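Long-range contact in uncharacterized protein (Parabacteroides merdae ATCC 43184, PDB 4OPW), which is of unknown function but is a putative adhesin, probably mediating cell attachment through a beta-solenoid head domain: residues I45-I57 with G67-I80. Sequence-based numbering, arbitrary orientation.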
loop_
_atom_site.group_PDB
_atom_site.type_symbol
_atom_site.label_atom_id
_atom_site.label_comp_id
_atom_site.label_asym_id
_atom_site.label_seq_id
_atom_site.Cartn_x
_atom_site.Cartn_y
_atom_site.Cartn_z
ATOM N N ILE A 45 19.372 6.278 7.919
ATOM C CA ILE A 45 18.902 5.310 8.912
ATOM C C ILE A 45 18.997 5.891 10.304
ATOM O O ILE A 45 20.083 6.321 10.714
ATOM C CB ILE A 45 19.726 3.965 8.853
ATOM C CG1 ILE A 45 19.780 3.341 7.448
ATOM C CG2 ILE A 45 19.279 2.929 9.939
ATOM C CD1 ILE A 45 18.416 2.823 6.878
ATOM N N THR A 46 17.878 5.836 11.049
ATOM C CA THR A 46 17.837 6.179 12.470
ATOM C C THR A 46 17.482 4.904 13.234
ATOM O O THR A 46 16.419 4.311 12.998
ATOM C CB THR A 46 16.852 7.327 12.777
ATOM O OG1 THR A 46 17.186 8.436 11.963
ATOM C CG2 THR A 46 16.890 7.749 14.252
ATOM N N VAL A 47 18.354 4.492 14.150
ATOM C CA VAL A 47 18.137 3.301 14.977
ATOM C C VAL A 47 19.035 3.452 16.217
ATOM O O VAL A 47 19.898 4.335 16.230
ATOM C CB VAL A 47 18.406 1.993 14.145
ATOM C CG1 VAL A 47 19.907 1.778 13.877
ATOM C CG2 VAL A 47 17.776 0.759 14.799
ATOM N N ASP A 48 18.862 2.613 17.249
ATOM C CA ASP A 48 19.760 2.691 18.414
ATOM C C ASP A 48 21.196 2.644 17.910
ATOM O O ASP A 48 21.495 1.857 17.007
ATOM C CB ASP A 48 19.494 1.545 19.399
ATOM C CG ASP A 48 18.042 1.473 19.813
ATOM O OD1 ASP A 48 17.187 1.206 18.936
ATOM O OD2 ASP A 48 17.778 1.546 21.019
ATOM N N GLU A 49 22.058 3.524 18.425
ATOM C CA GLU A 49 23.428 3.633 17.902
ATOM C C GLU A 49 24.174 2.283 17.804
ATOM O O GLU A 49 24.868 2.058 16.811
ATOM C CB GLU A 49 24.259 4.636 18.726
ATOM C CG GLU A 49 24.225 4.400 20.225
ATOM C CD GLU A 49 25.019 5.383 21.060
ATOM O OE1 GLU A 49 25.190 6.547 20.635
ATOM O OE2 GLU A 49 25.481 4.978 22.146
ATOM N N ASN A 50 24.003 1.378 18.808
ATOM C CA ASN A 50 24.711 0.085 18.807
ATOM C C ASN A 50 24.125 -0.913 17.792
ATOM O O ASN A 50 24.724 -1.981 17.589
ATOM C CB ASN A 50 24.698 -0.529 20.225
ATOM C CG ASN A 50 23.306 -0.910 20.691
ATOM O OD1 ASN A 50 22.367 -0.109 20.622
ATOM N ND2 ASN A 50 23.123 -2.164 21.093
ATOM N N LEU A 51 22.995 -0.565 17.127
ATOM C CA LEU A 51 22.361 -1.484 16.178
ATOM C C LEU A 51 22.729 -1.196 14.707
ATOM O O LEU A 51 22.454 -2.041 13.845
ATOM C CB LEU A 51 20.828 -1.486 16.359
ATOM C CG LEU A 51 20.341 -2.030 17.716
ATOM C CD1 LEU A 51 18.804 -2.007 17.780
ATOM C CD2 LEU A 51 20.842 -3.472 17.957
ATOM N N HIS A 52 23.385 -0.041 14.421
ATOM C CA HIS A 52 23.773 0.282 13.032
ATOM C C HIS A 52 24.600 -0.845 12.363
ATOM O O HIS A 52 24.338 -1.116 11.176
ATOM C CB HIS A 52 24.520 1.611 12.943
ATOM C CG HIS A 52 23.606 2.793 13.031
ATOM N ND1 HIS A 52 22.877 3.228 11.931
ATOM C CD2 HIS A 52 23.309 3.574 14.096
ATOM C CE1 HIS A 52 22.188 4.272 12.354
ATOM N NE2 HIS A 52 22.409 4.517 13.649
ATOM N N PRO A 53 25.491 -1.592 13.077
ATOM C CA PRO A 53 26.240 -2.673 12.390
ATOM C C PRO A 53 25.347 -3.803 11.889
ATOM O O PRO A 53 25.775 -4.559 11.021
ATOM C CB PRO A 53 27.187 -3.193 13.490
ATOM C CG PRO A 53 27.358 -2.035 14.403
ATOM C CD PRO A 53 25.983 -1.430 14.468
ATOM N N TYR A 54 24.113 -3.919 12.420
ATOM C CA TYR A 54 23.174 -4.983 12.051
ATOM C C TYR A 54 22.144 -4.508 11.029
ATOM O O TYR A 54 21.338 -5.314 10.586
ATOM C CB TYR A 54 22.469 -5.545 13.303
ATOM C CG TYR A 54 23.465 -5.961 14.367
ATOM C CD1 TYR A 54 24.283 -7.075 14.188
ATOM C CD2 TYR A 54 23.699 -5.158 15.479
ATOM C CE1 TYR A 54 25.270 -7.412 15.121
ATOM C CE2 TYR A 54 24.685 -5.486 16.419
ATOM C CZ TYR A 54 25.458 -6.622 16.240
ATOM O OH TYR A 54 26.417 -6.983 17.162
ATOM N N VAL A 55 22.197 -3.238 10.622
ATOM C CA VAL A 55 21.247 -2.712 9.631
ATOM C C VAL A 55 21.614 -3.266 8.247
ATOM O O VAL A 55 22.746 -3.102 7.776
ATOM C CB VAL A 55 21.148 -1.159 9.668
ATOM C CG1 VAL A 55 20.334 -0.622 8.481
ATOM C CG2 VAL A 55 20.526 -0.702 10.985
ATOM N N ASN A 56 20.638 -3.968 7.629
ATOM C CA ASN A 56 20.787 -4.568 6.305
ATOM C C ASN A 56 20.177 -3.668 5.228
ATOM O O ASN A 56 18.997 -3.357 5.297
ATOM C CB ASN A 56 20.098 -5.959 6.272
ATOM C CG ASN A 56 20.225 -6.697 4.957
ATOM O OD1 ASN A 56 21.271 -6.694 4.301
ATOM N ND2 ASN A 56 19.156 -7.365 4.543
ATOM N N ILE A 57 21.001 -3.217 4.273
ATOM C CA ILE A 57 20.599 -2.437 3.094
ATOM C C ILE A 57 21.133 -3.247 1.940
ATOM O O ILE A 57 22.354 -3.349 1.782
ATOM C CB ILE A 57 21.127 -0.963 3.107
ATOM C CG1 ILE A 57 20.577 -0.184 4.320
ATOM C CG2 ILE A 57 20.805 -0.247 1.769
ATOM C CD1 ILE A 57 21.421 1.044 4.692
ATOM N N GLY A 67 16.281 -4.196 6.557
ATOM C CA GLY A 67 15.931 -4.886 7.792
ATOM C C GLY A 67 17.180 -5.070 8.628
ATOM O O GLY A 67 18.078 -4.216 8.594
ATOM N N PHE A 68 17.249 -6.178 9.360
ATOM C CA PHE A 68 18.439 -6.515 10.153
ATOM C C PHE A 68 19.133 -7.755 9.593
ATOM O O PHE A 68 18.515 -8.543 8.876
ATOM C CB PHE A 68 18.088 -6.751 11.633
ATOM C CG PHE A 68 17.683 -5.518 12.400
ATOM C CD1 PHE A 68 18.566 -4.457 12.566
ATOM C CD2 PHE A 68 16.439 -5.449 13.032
ATOM C CE1 PHE A 68 18.175 -3.303 13.274
ATOM C CE2 PHE A 68 16.067 -4.316 13.769
ATOM C CZ PHE A 68 16.941 -3.258 13.895
ATOM N N LYS A 69 20.431 -7.888 9.912
ATOM C CA LYS A 69 21.294 -9.017 9.539
ATOM C C LYS A 69 22.389 -9.190 10.585
ATOM O O LYS A 69 22.702 -8.242 11.312
ATOM C CB LYS A 69 21.919 -8.813 8.139
ATOM C CG LYS A 69 22.756 -7.527 8.017
ATOM C CD LYS A 69 24.078 -7.716 7.292
ATOM C CE LYS A 69 24.783 -6.395 7.064
ATOM N NZ LYS A 69 25.202 -5.739 8.333
ATOM N N GLY A 70 22.977 -10.382 10.651
ATOM C CA GLY A 70 24.114 -10.663 11.537
ATOM C C GLY A 70 23.904 -10.916 13.009
ATOM O O GLY A 70 24.871 -11.216 13.719
ATOM N N ALA A 71 22.684 -10.749 13.485
ATOM C CA ALA A 71 22.269 -10.983 14.877
ATOM C C ALA A 71 20.782 -10.991 14.955
ATOM O O ALA A 71 20.121 -10.464 14.057
ATOM C CB ALA A 71 22.824 -9.905 15.812
ATOM N N LYS A 72 20.244 -11.556 16.045
ATOM C CA LYS A 72 18.802 -11.526 16.294
ATOM C C LYS A 72 18.555 -10.269 17.148
ATOM O O LYS A 72 19.117 -10.164 18.233
ATOM C CB LYS A 72 18.340 -12.821 17.010
ATOM C CG LYS A 72 18.549 -14.092 16.183
ATOM C CD LYS A 72 19.128 -15.217 17.034
ATOM C CE LYS A 72 19.201 -16.534 16.295
ATOM N NZ LYS A 72 19.813 -17.602 17.132
ATOM N N VAL A 73 17.766 -9.308 16.645
ATOM C CA VAL A 73 17.546 -8.068 17.397
ATOM C C VAL A 73 16.299 -8.279 18.242
ATOM O O VAL A 73 15.194 -8.343 17.716
ATOM C CB VAL A 73 17.460 -6.811 16.474
ATOM C CG1 VAL A 73 17.150 -5.553 17.288
ATOM C CG2 VAL A 73 18.766 -6.626 15.680
ATOM N N ASP A 74 16.485 -8.419 19.541
ATOM C CA ASP A 74 15.377 -8.671 20.465
ATOM C C ASP A 74 14.494 -7.452 20.686
ATOM O O ASP A 74 13.309 -7.593 21.014
ATOM C CB ASP A 74 15.924 -9.138 21.824
ATOM C CG ASP A 74 16.552 -10.527 21.821
ATOM O OD1 ASP A 74 16.234 -11.324 20.909
ATOM O OD2 ASP A 74 17.326 -10.821 22.738
ATOM N N HIS A 75 15.096 -6.254 20.584
ATOM C CA HIS A 75 14.376 -4.996 20.753
ATOM C C HIS A 75 15.154 -3.841 20.158
ATOM O O HIS A 75 16.383 -3.770 20.292
ATOM C CB HIS A 75 14.104 -4.710 22.256
ATOM C CG HIS A 75 13.419 -3.391 22.509
ATOM N ND1 HIS A 75 14.140 -2.273 22.890
ATOM C CD2 HIS A 75 12.122 -3.037 22.322
ATOM C CE1 HIS A 75 13.250 -1.290 23.011
ATOM N NE2 HIS A 75 12.022 -1.694 22.657
ATOM N N PHE A 76 14.425 -2.928 19.511
ATOM C CA PHE A 76 14.986 -1.670 19.038
ATOM C C PHE A 76 14.043 -0.550 19.466
ATOM O O PHE A 76 12.838 -0.787 19.643
ATOM C CB PHE A 76 15.263 -1.663 17.522
ATOM C CG PHE A 76 14.053 -1.893 16.658
ATOM C CD1 PHE A 76 13.258 -0.826 16.253
ATOM C CD2 PHE A 76 13.687 -3.182 16.269
ATOM C CE1 PHE A 76 12.118 -1.038 15.469
ATOM C CE2 PHE A 76 12.553 -3.393 15.482
ATOM C CZ PHE A 76 11.777 -2.320 15.081
ATOM N N THR A 77 14.581 0.658 19.659
ATOM C CA THR A 77 13.771 1.792 20.136
ATOM C C THR A 77 12.877 2.351 19.005
ATOM O O THR A 77 11.678 2.554 19.193
ATOM C CB THR A 77 14.715 2.864 20.715
ATOM O OG1 THR A 77 15.436 2.272 21.814
ATOM C CG2 THR A 77 13.961 4.132 21.211
ATOM N N LYS A 78 13.481 2.582 17.839
ATOM C CA LYS A 78 12.794 3.077 16.648
ATOM C C LYS A 78 13.684 2.749 15.474
ATOM O O LYS A 78 14.897 2.593 15.657
ATOM C CB LYS A 78 12.534 4.606 16.773
ATOM C CG LYS A 78 11.521 5.153 15.749
ATOM C CD LYS A 78 10.890 6.442 16.230
ATOM C CE LYS A 78 9.937 7.037 15.219
ATOM N NZ LYS A 78 8.735 6.176 14.978
ATOM N N PHE A 79 13.090 2.591 14.291
ATOM C CA PHE A 79 13.848 2.267 13.082
ATOM C C PHE A 79 13.238 3.104 11.949
ATOM O O PHE A 79 12.123 2.822 11.498
ATOM C CB PHE A 79 13.802 0.753 12.816
ATOM C CG PHE A 79 14.727 0.145 11.780
ATOM C CD1 PHE A 79 15.212 0.903 10.719
ATOM C CD2 PHE A 79 15.024 -1.214 11.808
ATOM C CE1 PHE A 79 16.039 0.329 9.751
ATOM C CE2 PHE A 79 15.852 -1.789 10.843
ATOM C CZ PHE A 79 16.352 -1.015 9.819
ATOM N N ILE A 80 13.936 4.192 11.569
ATOM C CA ILE A 80 13.466 5.101 10.526
ATOM C C ILE A 80 14.365 4.989 9.311
ATOM O O ILE A 80 15.587 5.002 9.437
ATOM C CB ILE A 80 13.404 6.593 11.015
ATOM C CG1 ILE A 80 12.663 6.747 12.371
ATOM C CG2 ILE A 80 12.780 7.518 9.926
ATOM C CD1 ILE A 80 12.798 8.192 12.987
HETATM O O HOH W 1 16.391 8.207 9.385
HETATM O O HOH W 2 16.912 -7.784 6.422
#
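Asp48 and Thr77 show how one carboxylate can tie the corner at Val47 to the loop leading into strand 80-85. Asp48 OD1 takes the backbone N of Thr77 at 2.8 Å through its syn lone pair, nearly straight at 171°, while OD2 receives the hydroxyl OG1 of Thr77 at 2.6 Å, 25° out of the carboxylate plane. Gly9 N also bonds OD2, so three donors hold the group.

Beside this polar clasp lies an apolar cluster around the Phe68 ring, sandwiched within its own segment by Phe79 and Val73. From 45-57, Val47 CG2, set anti to the backbone N by chi1 73°, meets the ring edge at Phe68 CZ, 4.2 Å away; Val55 CG2 approaches Phe68 CE1 obliquely. Leu51 CD1 reaches within 3.6 Å of Phe76 CB. The Tyr54 ring passes Ala71, whose CB is 3.6 Å from Tyr54 CE1, and turns its edge to Lys69 O.

Two short antiparallel pairings, Thr46 with Ile80 and Asn56 with Gly67, set the backbones in register; Lys69 N bonds Tyr54 O at 2.8 Å. Near the solenoid's N-terminal end, strand 42-46 runs between 11-17 and 80-85, strand 55-60 borders 63-66, and strand 4-6 packs Val5 against Leu51, Tyr54 and Val73.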